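Local atomic coordinates of Two-component insecticidal protein 16 kDa unit (Alcaligenes faecalis, PDB entry 5V3S), a protein that serves as the 16 kDa aegerolysin-family component of a two-component insecticidal toxin that kills corn rootworm, by a mechanism similar to that of Cry34Ab1/Cry35Ab1. Residues Met20-Phe25 and Ile138-Val143; Val27-Lys32 and Leu89-Lys94; Leu95-Tyr100 and Tyr121-Lys126. All coordinates share one frame; numbering follows the deposited sequence. Where two conformers were deposited one is given.

Contact 1. Residues Met20-Phe25 and Ile138-Val143. Unlike the reference sequence in segment 20-25: Met20 (reference Ile).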
loop_
_atom_site.group_PDB
_atom_site.type_symbol
_atom_site.label_atom_id
_atom_site.label_comp_id
_atom_site.label_asym_id
_atom_site.label_seq_id
_atom_site.Cartn_x
_atom_site.Cartn_y
_atom_site.Cartn_z
HETATM N N MSE A 20 -5.020 0.573 8.317
HETATM C CA MSE A 20 -5.008 1.114 6.966
HETATM C C MSE A 20 -5.385 -0.037 6.039
HETATM O O MSE A 20 -5.116 -1.211 6.313
HETATM C CB MSE A 20 -3.627 1.721 6.592
HETATM C CG MSE A 20 -2.373 0.817 6.666
HETATM SE SE MSE A 20 -2.200 -0.234 4.963
HETATM C CE MSE A 20 -1.103 1.211 4.210
ATOM N N GLU A 21 -5.995 0.293 4.906
ATOM C CA GLU A 21 -6.124 -0.672 3.833
ATOM C C GLU A 21 -5.815 0.074 2.554
ATOM O O GLU A 21 -6.363 1.129 2.348
ATOM C CB GLU A 21 -7.509 -1.360 3.722
ATOM C CG GLU A 21 -7.766 -2.328 4.856
ATOM C CD GLU A 21 -8.858 -3.333 4.635
ATOM O OE1 GLU A 21 -9.427 -3.356 3.503
ATOM O OE2 GLU A 21 -9.100 -4.098 5.629
ATOM N N ILE A 22 -4.898 -0.473 1.755
ATOM C CA ILE A 22 -4.429 0.191 0.536
ATOM C C ILE A 22 -4.781 -0.712 -0.669
ATOM O O ILE A 22 -4.440 -1.862 -0.697
ATOM C CB ILE A 22 -2.979 0.680 0.610
ATOM C CG1 ILE A 22 -2.614 1.481 -0.595
ATOM C CG2 ILE A 22 -1.991 -0.422 0.746
ATOM C CD1 ILE A 22 -1.491 2.438 -0.350
ATOM N N THR A 23 -5.465 -0.146 -1.643
ATOM C CA THR A 23 -5.889 -0.944 -2.786
ATOM C C THR A 23 -5.112 -0.352 -3.968
ATOM O O THR A 23 -5.148 0.862 -4.148
ATOM C CB THR A 23 -7.427 -0.888 -2.963
ATOM O OG1 THR A 23 -8.037 -1.493 -1.858
ATOM C CG2 THR A 23 -7.825 -1.642 -4.166
ATOM N N ILE A 24 -4.453 -1.218 -4.774
ATOM C CA ILE A 24 -3.705 -0.819 -5.989
ATOM C C ILE A 24 -4.417 -1.417 -7.176
ATOM O O ILE A 24 -4.631 -2.657 -7.197
ATOM C CB ILE A 24 -2.254 -1.348 -5.908
ATOM C CG1 ILE A 24 -1.618 -0.886 -4.612
ATOM C CG2 ILE A 24 -1.386 -0.932 -7.106
ATOM C CD1 ILE A 24 -1.612 -1.920 -3.526
ATOM N N PHE A 25 -4.894 -0.543 -8.075
ATOM C CA PHE A 25 -5.671 -0.993 -9.253
ATOM C C PHE A 25 -4.812 -0.596 -10.399
ATOM O O PHE A 25 -4.342 0.548 -10.443
ATOM C CB PHE A 25 -7.026 -0.219 -9.376
ATOM C CG PHE A 25 -7.891 -0.700 -10.477
ATOM C CD1 PHE A 25 -8.756 -1.735 -10.279
ATOM C CD2 PHE A 25 -7.758 -0.173 -11.765
ATOM C CE1 PHE A 25 -9.575 -2.190 -11.302
ATOM C CE2 PHE A 25 -8.553 -0.671 -12.831
ATOM C CZ PHE A 25 -9.430 -1.687 -12.575
ATOM N N ILE A 138 -6.988 3.702 1.453
ATOM C CA ILE A 138 -6.138 4.464 0.536
ATOM C C ILE A 138 -6.243 3.679 -0.788
ATOM O O ILE A 138 -6.295 2.454 -0.754
ATOM C CB ILE A 138 -4.613 4.414 0.979
ATOM C CG1 ILE A 138 -4.416 4.912 2.455
ATOM C CG2 ILE A 138 -3.710 5.164 0.030
ATOM C CD1 ILE A 138 -3.245 4.308 3.217
ATOM N N PHE A 139 -6.178 4.396 -1.895
ATOM C CA PHE A 139 -6.407 3.903 -3.251
ATOM C C PHE A 139 -5.285 4.447 -4.090
ATOM O O PHE A 139 -5.055 5.622 -4.121
ATOM C CB PHE A 139 -7.756 4.472 -3.722
ATOM C CG PHE A 139 -8.232 4.074 -5.104
ATOM C CD1 PHE A 139 -8.128 2.790 -5.599
ATOM C CD2 PHE A 139 -8.958 5.004 -5.859
ATOM C CE1 PHE A 139 -8.669 2.444 -6.840
ATOM C CE2 PHE A 139 -9.489 4.677 -7.096
ATOM C CZ PHE A 139 -9.383 3.384 -7.574
ATOM N N ILE A 140 -4.559 3.557 -4.802
ATOM C CA ILE A 140 -3.572 3.988 -5.823
ATOM C C ILE A 140 -3.967 3.334 -7.171
ATOM O O ILE A 140 -4.202 2.191 -7.182
ATOM C CB ILE A 140 -2.146 3.603 -5.441
ATOM C CG1 ILE A 140 -1.802 4.187 -4.046
ATOM C CG2 ILE A 140 -1.160 4.051 -6.543
ATOM C CD1 ILE A 140 -0.396 3.852 -3.605
ATOM N N THR A 141 -4.091 4.130 -8.201
ATOM C CA THR A 141 -4.260 3.743 -9.569
ATOM C C THR A 141 -2.920 3.900 -10.272
ATOM O O THR A 141 -2.113 4.855 -10.082
ATOM C CB THR A 141 -5.449 4.481 -10.272
ATOM O OG1 THR A 141 -5.264 5.935 -10.157
ATOM C CG2 THR A 141 -6.823 4.115 -9.598
ATOM N N VAL A 142 -2.682 2.937 -11.169
ATOM C CA VAL A 142 -1.521 2.938 -11.914
ATOM C C VAL A 142 -1.934 2.615 -13.384
ATOM O O VAL A 142 -2.552 1.641 -13.604
ATOM C CB VAL A 142 -0.544 1.919 -11.394
ATOM C CG1 VAL A 142 0.707 2.081 -12.199
ATOM C CG2 VAL A 142 -0.231 2.102 -9.868
ATOM N N VAL A 143 -1.614 3.499 -14.287
ATOM C CA VAL A 143 -1.933 3.345 -15.705
ATOM C C VAL A 143 -0.640 3.425 -16.457
ATOM O O VAL A 143 0.028 4.448 -16.429
ATOM C CB VAL A 143 -2.905 4.451 -16.224
ATOM C CG1 VAL A 143 -3.151 4.270 -17.731
ATOM C CG2 VAL A 143 -4.211 4.390 -15.470
#

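Contact 2. Residues Val27-Lys32 and Leu89-Lys94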
loop_
_atom_site.group_PDB
_atom_site.type_symbol
_atom_site.label_atom_id
_atom_site.label_comp_id
_atom_site.label_asym_id
_atom_site.label_seq_id
_atom_site.Cartn_x
_atom_site.Cartn_y
_atom_site.Cartn_z
ATOM N N VAL A 27 -3.707 -0.794 -14.803
ATOM C CA VAL A 27 -4.183 -0.787 -16.207
ATOM C C VAL A 27 -3.009 -0.797 -17.156
ATOM O O VAL A 27 -2.059 -0.110 -17.016
ATOM C CB VAL A 27 -5.085 0.463 -16.476
ATOM C CG1 VAL A 27 -5.613 0.487 -17.892
ATOM C CG2 VAL A 27 -6.184 0.637 -15.462
ATOM N N ASN A 28 -3.163 -1.595 -18.191
ATOM C CA ASN A 28 -2.300 -1.658 -19.367
ATOM C C ASN A 28 -0.974 -2.407 -19.219
ATOM O O ASN A 28 -0.067 -2.291 -20.093
ATOM C CB ASN A 28 -2.098 -0.319 -20.025
ATOM C CG ASN A 28 -1.680 -0.464 -21.487
ATOM O OD1 ASN A 28 -2.127 -1.407 -22.134
ATOM N ND2 ASN A 28 -0.795 0.434 -21.996
ATOM N N SER A 29 -0.845 -3.187 -18.138
ATOM C CA SER A 29 0.277 -4.105 -17.878
ATOM C C SER A 29 -0.079 -4.955 -16.674
ATOM O O SER A 29 -1.104 -4.722 -16.065
ATOM C CB SER A 29 1.565 -3.383 -17.621
ATOM O OG SER A 29 2.674 -4.214 -17.917
ATOM N N ASN A 30 0.723 -5.975 -16.380
ATOM C CA ASN A 30 0.618 -6.686 -15.080
ATOM C C ASN A 30 1.795 -6.216 -14.268
ATOM O O ASN A 30 2.864 -6.069 -14.801
ATOM C CB ASN A 30 0.719 -8.162 -15.237
ATOM C CG ASN A 30 -0.205 -8.652 -16.340
ATOM O OD1 ASN A 30 -1.369 -8.251 -16.404
ATOM N ND2 ASN A 30 0.325 -9.502 -17.194
ATOM N N PHE A 31 1.542 -5.931 -12.972
ATOM C CA PHE A 31 2.526 -5.349 -12.104
ATOM C C PHE A 31 2.720 -6.289 -10.920
ATOM O O PHE A 31 1.879 -7.157 -10.702
ATOM C CB PHE A 31 1.985 -3.981 -11.540
ATOM C CG PHE A 31 1.803 -2.918 -12.597
ATOM C CD1 PHE A 31 0.719 -2.935 -13.453
ATOM C CD2 PHE A 31 2.682 -1.873 -12.699
ATOM C CE1 PHE A 31 0.512 -1.865 -14.365
ATOM C CE2 PHE A 31 2.535 -0.857 -13.624
ATOM C CZ PHE A 31 1.431 -0.864 -14.479
ATOM N N LYS A 32 3.847 -6.097 -10.221
ATOM C CA LYS A 32 4.336 -6.989 -9.163
ATOM C C LYS A 32 4.635 -6.187 -7.905
ATOM O O LYS A 32 5.433 -5.190 -8.002
ATOM C CB LYS A 32 5.597 -7.683 -9.610
ATOM C CG LYS A 32 6.170 -8.714 -8.636
ATOM C CD LYS A 32 7.462 -9.317 -9.207
ATOM C CE LYS A 32 8.588 -8.281 -9.448
ATOM N NZ LYS A 32 9.962 -8.883 -9.713
ATOM N N LEU A 89 6.218 -1.184 -6.166
ATOM C CA LEU A 89 5.507 -1.896 -7.269
ATOM C C LEU A 89 6.373 -1.773 -8.474
ATOM O O LEU A 89 6.890 -0.705 -8.777
ATOM C CB LEU A 89 4.223 -1.249 -7.641
ATOM C CG LEU A 89 3.301 -1.970 -8.601
ATOM C CD1 LEU A 89 2.660 -3.166 -8.009
ATOM C CD2 LEU A 89 2.245 -1.031 -9.100
ATOM N N TYR A 90 6.442 -2.853 -9.207
ATOM C CA TYR A 90 7.277 -2.939 -10.402
ATOM C C TYR A 90 6.402 -3.301 -11.627
ATOM O O TYR A 90 5.303 -3.869 -11.497
ATOM C CB TYR A 90 8.298 -4.050 -10.236
ATOM C CG TYR A 90 9.267 -3.792 -9.157
ATOM C CD1 TYR A 90 8.903 -3.996 -7.830
ATOM C CD2 TYR A 90 10.522 -3.338 -9.431
ATOM C CE1 TYR A 90 9.785 -3.677 -6.787
ATOM C CE2 TYR A 90 11.400 -3.024 -8.397
ATOM C CZ TYR A 90 11.004 -3.216 -7.077
ATOM O OH TYR A 90 11.967 -2.933 -6.089
ATOM N N ASP A 91 6.925 -2.994 -12.804
ATOM C CA ASP A 91 6.330 -3.430 -14.107
ATOM C C ASP A 91 7.520 -4.153 -14.768
ATOM O O ASP A 91 8.465 -3.484 -15.225
ATOM C CB ASP A 91 5.913 -2.231 -14.949
ATOM C CG ASP A 91 5.364 -2.687 -16.386
ATOM O OD1 ASP A 91 5.083 -3.853 -16.494
ATOM O OD2 ASP A 91 5.130 -1.863 -17.277
ATOM N N GLY A 92 7.558 -5.483 -14.662
ATOM C CA GLY A 92 8.749 -6.230 -15.073
ATOM C C GLY A 92 9.914 -5.875 -14.152
ATOM O O GLY A 92 9.791 -5.901 -12.907
ATOM N N ASP A 93 11.014 -5.459 -14.739
ATOM C CA ASP A 93 12.189 -5.048 -13.956
ATOM C C ASP A 93 12.230 -3.512 -13.679
ATOM O O ASP A 93 13.153 -3.030 -13.086
ATOM C CB ASP A 93 13.468 -5.448 -14.679
ATOM C CG ASP A 93 13.718 -6.912 -14.643
ATOM O OD1 ASP A 93 13.677 -7.554 -13.514
ATOM O OD2 ASP A 93 13.969 -7.428 -15.770
ATOM N N LYS A 94 11.162 -2.806 -13.994
ATOM C CA LYS A 94 11.104 -1.358 -13.894
ATOM C C LYS A 94 10.392 -1.008 -12.563
ATOM O O LYS A 94 9.258 -1.430 -12.315
ATOM C CB LYS A 94 10.331 -0.748 -15.038
ATOM C CG LYS A 94 10.871 -1.090 -16.429
ATOM C CD LYS A 94 11.394 0.167 -17.109
ATOM C CE LYS A 94 10.316 0.900 -17.907
ATOM N NZ LYS A 94 10.908 1.753 -19.010
HETATM O O HOH W 1 5.291 -7.037 -13.627
HETATM O O HOH W 2 11.793 -7.248 -10.763
#

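Contact 3. Residues Leu95-Tyr100 and Tyr121-Lys126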
loop_
_atom_site.group_PDB
_atom_site.type_symbol
_atom_site.label_atom_id
_atom_site.label_comp_id
_atom_site.label_asym_id
_atom_site.label_seq_id
_atom_site.Cartn_x
_atom_site.Cartn_y
_atom_site.Cartn_z
ATOM N N LEU A 95 11.054 -0.227 -11.724
ATOM C CA LEU A 95 10.397 0.249 -10.481
ATOM C C LEU A 95 9.427 1.403 -10.851
ATOM O O LEU A 95 9.865 2.416 -11.400
ATOM C CB LEU A 95 11.474 0.734 -9.517
ATOM C CG LEU A 95 10.938 1.298 -8.167
ATOM C CD1 LEU A 95 10.154 0.308 -7.389
ATOM C CD2 LEU A 95 12.162 1.773 -7.386
ATOM N N VAL A 96 8.124 1.254 -10.515
ATOM C CA VAL A 96 7.113 2.215 -10.836
ATOM C C VAL A 96 6.907 3.188 -9.650
ATOM O O VAL A 96 6.971 4.407 -9.869
ATOM C CB VAL A 96 5.850 1.486 -11.225
ATOM C CG1 VAL A 96 4.695 2.460 -11.459
ATOM C CG2 VAL A 96 6.196 0.612 -12.454
ATOM N N PHE A 97 6.719 2.667 -8.451
ATOM C CA PHE A 97 6.587 3.531 -7.195
ATOM C C PHE A 97 7.049 2.829 -5.936
ATOM O O PHE A 97 7.224 1.634 -5.875
ATOM C CB PHE A 97 5.202 4.144 -6.954
ATOM C CG PHE A 97 4.095 3.178 -6.522
ATOM C CD1 PHE A 97 3.999 2.680 -5.257
ATOM C CD2 PHE A 97 3.068 2.816 -7.410
ATOM C CE1 PHE A 97 2.943 1.853 -4.872
ATOM C CE2 PHE A 97 2.042 2.003 -7.041
ATOM C CZ PHE A 97 1.976 1.495 -5.751
ATOM N N GLU A 98 7.353 3.647 -4.958
ATOM C CA GLU A 98 7.677 3.220 -3.605
ATOM C C GLU A 98 6.644 3.913 -2.739
ATOM O O GLU A 98 6.288 5.108 -2.987
ATOM C CB GLU A 98 9.072 3.642 -3.211
ATOM C CG GLU A 98 10.153 2.869 -3.988
ATOM C CD GLU A 98 11.513 3.531 -3.891
ATOM O OE1 GLU A 98 11.642 4.769 -3.744
ATOM O OE2 GLU A 98 12.434 2.784 -3.883
ATOM N N TYR A 99 6.033 3.126 -1.828
ATOM C CA TYR A 99 5.096 3.710 -0.902
ATOM C C TYR A 99 5.550 3.467 0.562
ATOM O O TYR A 99 6.170 2.449 0.850
ATOM C CB TYR A 99 3.694 3.137 -1.144
ATOM C CG TYR A 99 2.645 3.814 -0.301
ATOM C CD1 TYR A 99 2.348 5.205 -0.490
ATOM C CD2 TYR A 99 2.017 3.113 0.719
ATOM C CE1 TYR A 99 1.381 5.821 0.322
ATOM C CE2 TYR A 99 1.050 3.692 1.467
ATOM C CZ TYR A 99 0.751 5.050 1.285
ATOM O OH TYR A 99 -0.181 5.586 2.149
ATOM N N TYR A 100 5.211 4.385 1.462
ATOM C CA TYR A 100 5.632 4.291 2.901
ATOM C C TYR A 100 4.608 4.982 3.722
ATOM O O TYR A 100 4.010 5.986 3.276
ATOM C CB TYR A 100 7.046 4.948 3.127
ATOM C CG TYR A 100 7.402 5.257 4.593
ATOM C CD1 TYR A 100 7.829 4.256 5.416
ATOM C CD2 TYR A 100 7.204 6.541 5.167
ATOM C CE1 TYR A 100 8.067 4.441 6.763
ATOM C CE2 TYR A 100 7.485 6.757 6.521
ATOM C CZ TYR A 100 7.940 5.674 7.303
ATOM O OH TYR A 100 8.221 5.804 8.621
ATOM N N TYR A 121 4.139 6.098 -16.729
ATOM C CA TYR A 121 3.041 5.700 -15.866
ATOM C C TYR A 121 2.336 6.926 -15.229
ATOM O O TYR A 121 2.957 7.946 -14.960
ATOM C CB TYR A 121 3.534 4.775 -14.785
ATOM C CG TYR A 121 4.270 3.580 -15.330
ATOM C CD1 TYR A 121 3.608 2.392 -15.616
ATOM C CD2 TYR A 121 5.624 3.634 -15.489
ATOM C CE1 TYR A 121 4.305 1.250 -16.045
ATOM C CE2 TYR A 121 6.305 2.574 -15.991
ATOM C CZ TYR A 121 5.650 1.420 -16.290
ATOM O OH TYR A 121 6.381 0.383 -16.786
ATOM N N THR A 122 1.044 6.874 -15.197
ATOM C CA THR A 122 0.259 7.757 -14.392
ATOM C C THR A 122 -0.061 7.037 -13.088
ATOM O O THR A 122 -0.732 6.044 -13.025
ATOM C CB THR A 122 -0.993 8.262 -15.101
ATOM O OG1 THR A 122 -0.610 8.822 -16.372
ATOM C CG2 THR A 122 -1.654 9.379 -14.280
ATOM N N VAL A 123 0.433 7.623 -12.005
ATOM C CA VAL A 123 0.212 7.038 -10.717
ATOM C C VAL A 123 -0.458 8.046 -9.800
ATOM O O VAL A 123 0.127 9.092 -9.552
ATOM C CB VAL A 123 1.521 6.566 -10.120
ATOM C CG1 VAL A 123 1.294 5.913 -8.802
ATOM C CG2 VAL A 123 2.177 5.525 -10.952
ATOM N N ILE A 124 -1.638 7.718 -9.312
ATOM C CA ILE A 124 -2.487 8.631 -8.467
ATOM C C ILE A 124 -2.954 7.991 -7.154
ATOM O O ILE A 124 -3.593 6.919 -7.193
ATOM C CB ILE A 124 -3.687 9.191 -9.210
ATOM C CG1 ILE A 124 -3.314 9.899 -10.539
ATOM C CG2 ILE A 124 -4.446 10.173 -8.248
ATOM C CD1 ILE A 124 -2.687 11.253 -10.397
ATOM N N LYS A 125 -2.654 8.679 -6.012
ATOM C CA LYS A 125 -3.192 8.234 -4.727
ATOM C C LYS A 125 -4.388 9.114 -4.197
ATOM O O LYS A 125 -4.370 10.351 -4.322
ATOM C CB LYS A 125 -2.059 8.223 -3.730
ATOM C CG LYS A 125 -2.455 7.793 -2.329
ATOM C CD LYS A 125 -1.226 7.720 -1.437
ATOM C CE LYS A 125 -0.730 9.139 -1.121
ATOM N NZ LYS A 125 -1.349 9.826 0.061
ATOM N N LYS A 126 -5.382 8.454 -3.629
ATOM C CA LYS A 126 -6.526 9.078 -2.961
ATOM C C LYS A 126 -6.518 8.522 -1.559
ATOM O O LYS A 126 -6.164 7.364 -1.328
ATOM C CB LYS A 126 -7.856 8.751 -3.659
ATOM C CG LYS A 126 -7.938 9.127 -5.168
ATOM C CD LYS A 126 -8.410 10.568 -5.481
ATOM C CE LYS A 126 -8.075 10.980 -6.953
ATOM N NZ LYS A 126 -7.940 12.469 -7.050
#

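Contact 1. Residues Met20-Phe25 and Ile138-Val143
Ile22 packs its terminal CD1 against two isoleucines at once. Ile22 CD1 lies 3.5 Å from Ile138 CG2 and 3.7 Å from Ile140 CD1. Ile22 CG1 is anti to the backbone N (chi1 -173°) and itself rests beside Ile138 CB. Met20 CE meets Ile138 CD1 at 3.9 Å. Met20 is present as selenomethionine, where the reference sequence has isoleucine. On the opposite face, Phe25 CB touches CE1 of Phe139 at 4.0 Å, and Thr23 O lies at the edge of that ring, near its plane. Five backbone hydrogen bonds hold these side chains in register. Thr23 N donates to Ile138 O and Thr23 O accepts from Ile140 N, the latter at 2.8 Å and nearly straight (171°). Thr23 thus bonds to both residues flanking Phe139, the parallel pattern. Ile138 O also takes a CA-H...O contact from Ile22 CA at 3.2 Å. Thr23 OG1 hydrogen-bonds to Thr70 OG1. The two strands form the parallel pair of an otherwise antiparallel sheet, with strand 68-74 beyond 20-25 and strand 121-126 beyond 138-143. Tyr99 and Phe87 of the second sheet cover the isoleucine face.

Contact 2. Residues Val27-Lys32 and Leu89-Lys94
A beta hairpin with a type II' turn at Asp91-Lys94 meets the start of strand 31-38, and Ser29 reaches the hairpin by bonding to Asp91. Ser29 OG donates to Asp91 OD1 at 2.8 Å, on the syn side and 33° out of the carboxylate plane. Asp91 CG stands anti to its backbone N (chi1 176°), which sets the carboxylate beside Ser29 OG. The other oxygen, OD2, is taken by Tyr121 OH and by a salt bridge to Lys144. Asp91 CB touches Phe31 CE2 at 3.9 Å. The side chains of Phe31 and Leu89 cross at about a right angle, with Phe31 CB 3.7 Å from Leu89 CD1. Lys32 and Tyr90 are an antiparallel hydrogen-bonded pair. Lys32 N donates to Tyr90 O at 3.0 Å, and Tyr90 N to Lys32 O at 2.8 Å. Within the turn, Asp91 and Lys94 exchange two backbone bonds, and Gly92 has the positive phi of its first corner. One water joins Asn30 O to Gly92 N. Another joins Lys32 NZ to Gly92 O. Lys32 NZ is 5.6 Å from the Tyr90 ring centroid, at most a weak cation-pi attraction. Strand 62-63 flanks strand 31-38 on its other edge, strand 94-103 is the other arm of the hairpin, and Val142 of the facing sheet packs on Phe31 and Leu89.

Contact 3. Residues Leu95-Tyr100 and Tyr121-Lys126
This contact spans the interior between the two sheets of a beta sandwich, where Val96, Phe97 and Tyr99 of one sheet face Tyr121, Val123 and Lys125 of the other. The axes of segments 95-100 and 121-126 approach to 8.7 Å and their directions differ by 16°. At that spacing the contact is carried by side chains. A classic beta bulge at Val96 and Phe97, opposite Leu89, lets both consecutive residues point toward the second sheet. Val96 uses its two branches on different partners. Val96 CG2 sits over one face of the Tyr121 ring, offset toward the rim, as a CH-pi contact 4.0 Å from the centroid. Val96 CG1 turns to Val123 CG2, also at 4.0 Å. Tyr121 OH hydrogen-bonds to Asp91 OD2. Val123 spreads its methyls in turn, and Val123 CG1 meets Phe97 CD2 obliquely at 3.8 Å. Val115 of strand 110-115 also touches Val123. At the other end, which is polar, the side chains of Tyr99 and Lys125 cross at about a right angle. The extended chi1 and chi2 of the lysine (179° and 176°) bring CD to Tyr99. Bends at chi3 and chi4 then carry NZ to its polar partners, in a salt bridge with Asp111 and a hydrogen bond with Gly127 O. Tyr99 OH bonds to the same Asp111 oxygen, OD2, a setting consistent with a charged lysine in this largely buried contact. The nearest approach of this pair is Tyr99 CE1 to Lys125 CD, 3.7 Å.

All three contacts belong to one beta sandwich. Contact 1 lies within one sheet, contact 2 at one end of the other, and contact 3 spans the two. The centres of contacts 1 and 2 are about 14 Å apart. The centres of contacts 1 and 3 are about 9 Å apart. Val142 ties the first two together: Val142 O receives the Val27 N bond at 2.9 Å, and its CG1 packs on Phe31 CE2. Contacts 1 and 3 share the core through Ile22 CD1, which lies 3.4 Å from Tyr99 CE2. The Phe139 O to Lys126 N bond joins their strands within the sheet. Contacts 2 and 3 meet where Phe31 CE2 lies 3.7 Å from Tyr121 CE1.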